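Local coordinates for pyridoxamine 5'-phosphate oxidase-related, FMN-binding protein (Paracoccus denitrificans, PDB 6VNA), which probably acts as a noncanonical heme oxygenase that degrades c-type heme, built on the fold of the FMN-binding pyridoxamine 5'-phosphate oxidase family, at residues T42-Q47 with P54-A59. Sequence-based numbering, arbitrary orientation.
Sequences TRIALQ and PLALLA
Gln47 and Leu55 face each other as a hydrogen-bonded pair in the antiparallel beta hairpin formed by strands 39-48 and 54-59, part of the split-barrel fold of the FMN-binding pyridoxamine 5'-phosphate oxidase family. Two backbone bonds define the pair: Leu55 N to Gln47 O is 2.7 Å, and Gln47 N to Leu55 O is 3.0 Å. Leu46 and Ala56 follow as a non-hydrogen-bonded pair. The N-to-C directions of the two short segments make an angle of 149°, and beyond this pair the strands splay apart: CA of Leu46 and CA of Ala56 are 4.5 Å apart, CA of Ile44 and CA of Leu58 7.0 Å. Leu57 N still reaches Ala45 O, but a water replaces the partner bond, accepting from Ala45 N and donating to Leu57 O over 2.6 Å.

On the face bearing Leu46 and Ala56, the Leu46 side chain extends with CG anti to the backbone N (chi1 180°), and its CD1 lies over the opposing strand, 3.4 Å from Leu55 O and against Ala56 CB. Ile44 CD1 approaches Ala56 CB to 3.7 Å. At the splayed end the side chains of Ile44 and Leu58 cross at a slant, and Ile44 CG2 and Leu58 CD2 meet at 3.4 Å, tighter than usual van der Waals contact. Leu76 of strand 73-79 packs against both Ile44 and Leu46.

The other face carries Ala45, Gln47 and Leu55 beneath helix 108-115, where Trp112 touches Ala45 and Leu55 and its carbonyl O accepts a hydrogen bond from Gln47 NE2.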
loop_
_atom_site.group_PDB
_atom_site.type_symbol
_atom_site.label_atom_id
_atom_site.label_comp_id
_atom_site.label_asym_id
_atom_site.label_seq_id
_atom_site.Cartn_x
_atom_site.Cartn_y
_atom_site.Cartn_z
ATOM N N THR A 42 -5.080 -0.650 -1.551
ATOM C CA THR A 42 -5.825 -1.888 -1.215
ATOM C C THR A 42 -4.838 -2.980 -0.767
ATOM O O THR A 42 -3.676 -2.972 -1.181
ATOM C CB THR A 42 -6.667 -2.397 -2.391
ATOM O OG1 THR A 42 -5.788 -2.711 -3.471
ATOM C CG2 THR A 42 -7.703 -1.411 -2.881
ATOM N N ARG A 43 -5.316 -3.915 0.042
ATOM C CA ARG A 43 -4.515 -5.049 0.552
ATOM C C ARG A 43 -4.660 -6.210 -0.424
ATOM O O ARG A 43 -5.801 -6.537 -0.746
ATOM C CB ARG A 43 -4.968 -5.479 1.950
ATOM C CG ARG A 43 -4.134 -6.624 2.498
ATOM C CD ARG A 43 -4.505 -6.933 3.917
ATOM N NE ARG A 43 -3.848 -6.050 4.859
ATOM C CZ ARG A 43 -4.141 -5.982 6.155
ATOM N NH1 ARG A 43 -5.095 -6.745 6.663
ATOM N NH2 ARG A 43 -3.469 -5.156 6.942
ATOM N N ILE A 44 -3.546 -6.820 -0.812
ATOM C CA ILE A 44 -3.514 -7.933 -1.804
ATOM C C ILE A 44 -2.641 -9.102 -1.330
ATOM O O ILE A 44 -1.682 -8.890 -0.577
ATOM C CB ILE A 44 -2.991 -7.421 -3.157
ATOM C CG1 ILE A 44 -1.567 -6.870 -3.048
ATOM C CG2 ILE A 44 -3.954 -6.407 -3.749
ATOM C CD1 ILE A 44 -0.760 -7.002 -4.319
ATOM N N ALA A 45 -2.942 -10.290 -1.829
ATOM C CA ALA A 45 -2.034 -11.455 -1.776
ATOM C C ALA A 45 -0.895 -11.156 -2.744
ATOM O O ALA A 45 -1.168 -10.723 -3.874
ATOM C CB ALA A 45 -2.764 -12.732 -2.113
ATOM N N LEU A 46 0.329 -11.240 -2.259
ATOM C CA LEU A 46 1.542 -10.950 -3.052
ATOM C C LEU A 46 2.678 -11.872 -2.613
ATOM O O LEU A 46 2.992 -11.910 -1.415
ATOM C CB LEU A 46 1.980 -9.501 -2.855
ATOM C CG LEU A 46 3.235 -9.157 -3.657
ATOM C CD1 LEU A 46 2.856 -8.630 -5.040
ATOM C CD2 LEU A 46 4.104 -8.174 -2.913
ATOM N N GLN A 47 3.280 -12.547 -3.582
ATOM C CA GLN A 47 4.522 -13.339 -3.445
ATOM C C GLN A 47 5.483 -12.872 -4.542
ATOM O O GLN A 47 5.182 -11.857 -5.181
ATOM C CB GLN A 47 4.158 -14.815 -3.552
ATOM C CG GLN A 47 3.141 -15.257 -2.514
ATOM C CD GLN A 47 2.851 -16.735 -2.615
ATOM O OE1 GLN A 47 3.630 -17.505 -3.171
ATOM N NE2 GLN A 47 1.694 -17.138 -2.132
ATOM N N PRO A 54 7.984 -9.341 -7.916
ATOM C CA PRO A 54 6.702 -9.325 -7.219
ATOM C C PRO A 54 5.571 -9.853 -8.106
ATOM O O PRO A 54 5.533 -9.553 -9.277
ATOM C CB PRO A 54 6.452 -7.850 -6.905
ATOM C CG PRO A 54 7.844 -7.250 -6.860
ATOM C CD PRO A 54 8.686 -8.062 -7.837
ATOM N N LEU A 55 4.700 -10.669 -7.538
ATOM C CA LEU A 55 3.611 -11.346 -8.274
ATOM C C LEU A 55 2.358 -11.214 -7.428
ATOM O O LEU A 55 2.386 -11.703 -6.307
ATOM C CB LEU A 55 3.991 -12.814 -8.467
ATOM C CG LEU A 55 2.963 -13.699 -9.166
ATOM C CD1 LEU A 55 2.814 -13.308 -10.631
ATOM C CD2 LEU A 55 3.362 -15.167 -9.036
ATOM N N ALA A 56 1.334 -10.552 -7.955
ATOM C CA ALA A 56 0.086 -10.224 -7.239
ATOM C C ALA A 56 -0.982 -11.191 -7.737
ATOM O O ALA A 56 -0.863 -11.657 -8.876
ATOM C CB ALA A 56 -0.258 -8.772 -7.489
ATOM N N LEU A 57 -1.953 -11.530 -6.903
ATOM C CA LEU A 57 -3.138 -12.323 -7.313
ATOM C C LEU A 57 -4.378 -11.463 -7.023
ATOM O O LEU A 57 -4.695 -11.246 -5.831
ATOM C CB LEU A 57 -3.118 -13.645 -6.543
ATOM C CG LEU A 57 -4.268 -14.618 -6.810
ATOM C CD1 LEU A 57 -4.344 -15.004 -8.270
ATOM C CD2 LEU A 57 -4.124 -15.872 -5.959
ATOM N N LEU A 58 -5.027 -10.945 -8.071
ATOM C CA LEU A 58 -6.164 -9.995 -7.949
ATOM C C LEU A 58 -7.424 -10.639 -8.515
ATOM O O LEU A 58 -7.304 -11.407 -9.473
ATOM C CB LEU A 58 -5.830 -8.705 -8.703
ATOM C CG LEU A 58 -4.505 -8.036 -8.338
ATOM C CD1 LEU A 58 -4.352 -6.714 -9.050
ATOM C CD2 LEU A 58 -4.378 -7.820 -6.846
ATOM N N ALA A 59 -8.575 -10.342 -7.902
ATOM C CA ALA A 59 -9.931 -10.520 -8.477
ATOM C C ALA A 59 -10.019 -9.635 -9.727
ATOM O O ALA A 59 -9.883 -8.398 -9.603
ATOM C CB ALA A 59 -10.987 -10.169 -7.463
HETATM O O HOH W 1 -5.599 -10.062 -3.640
#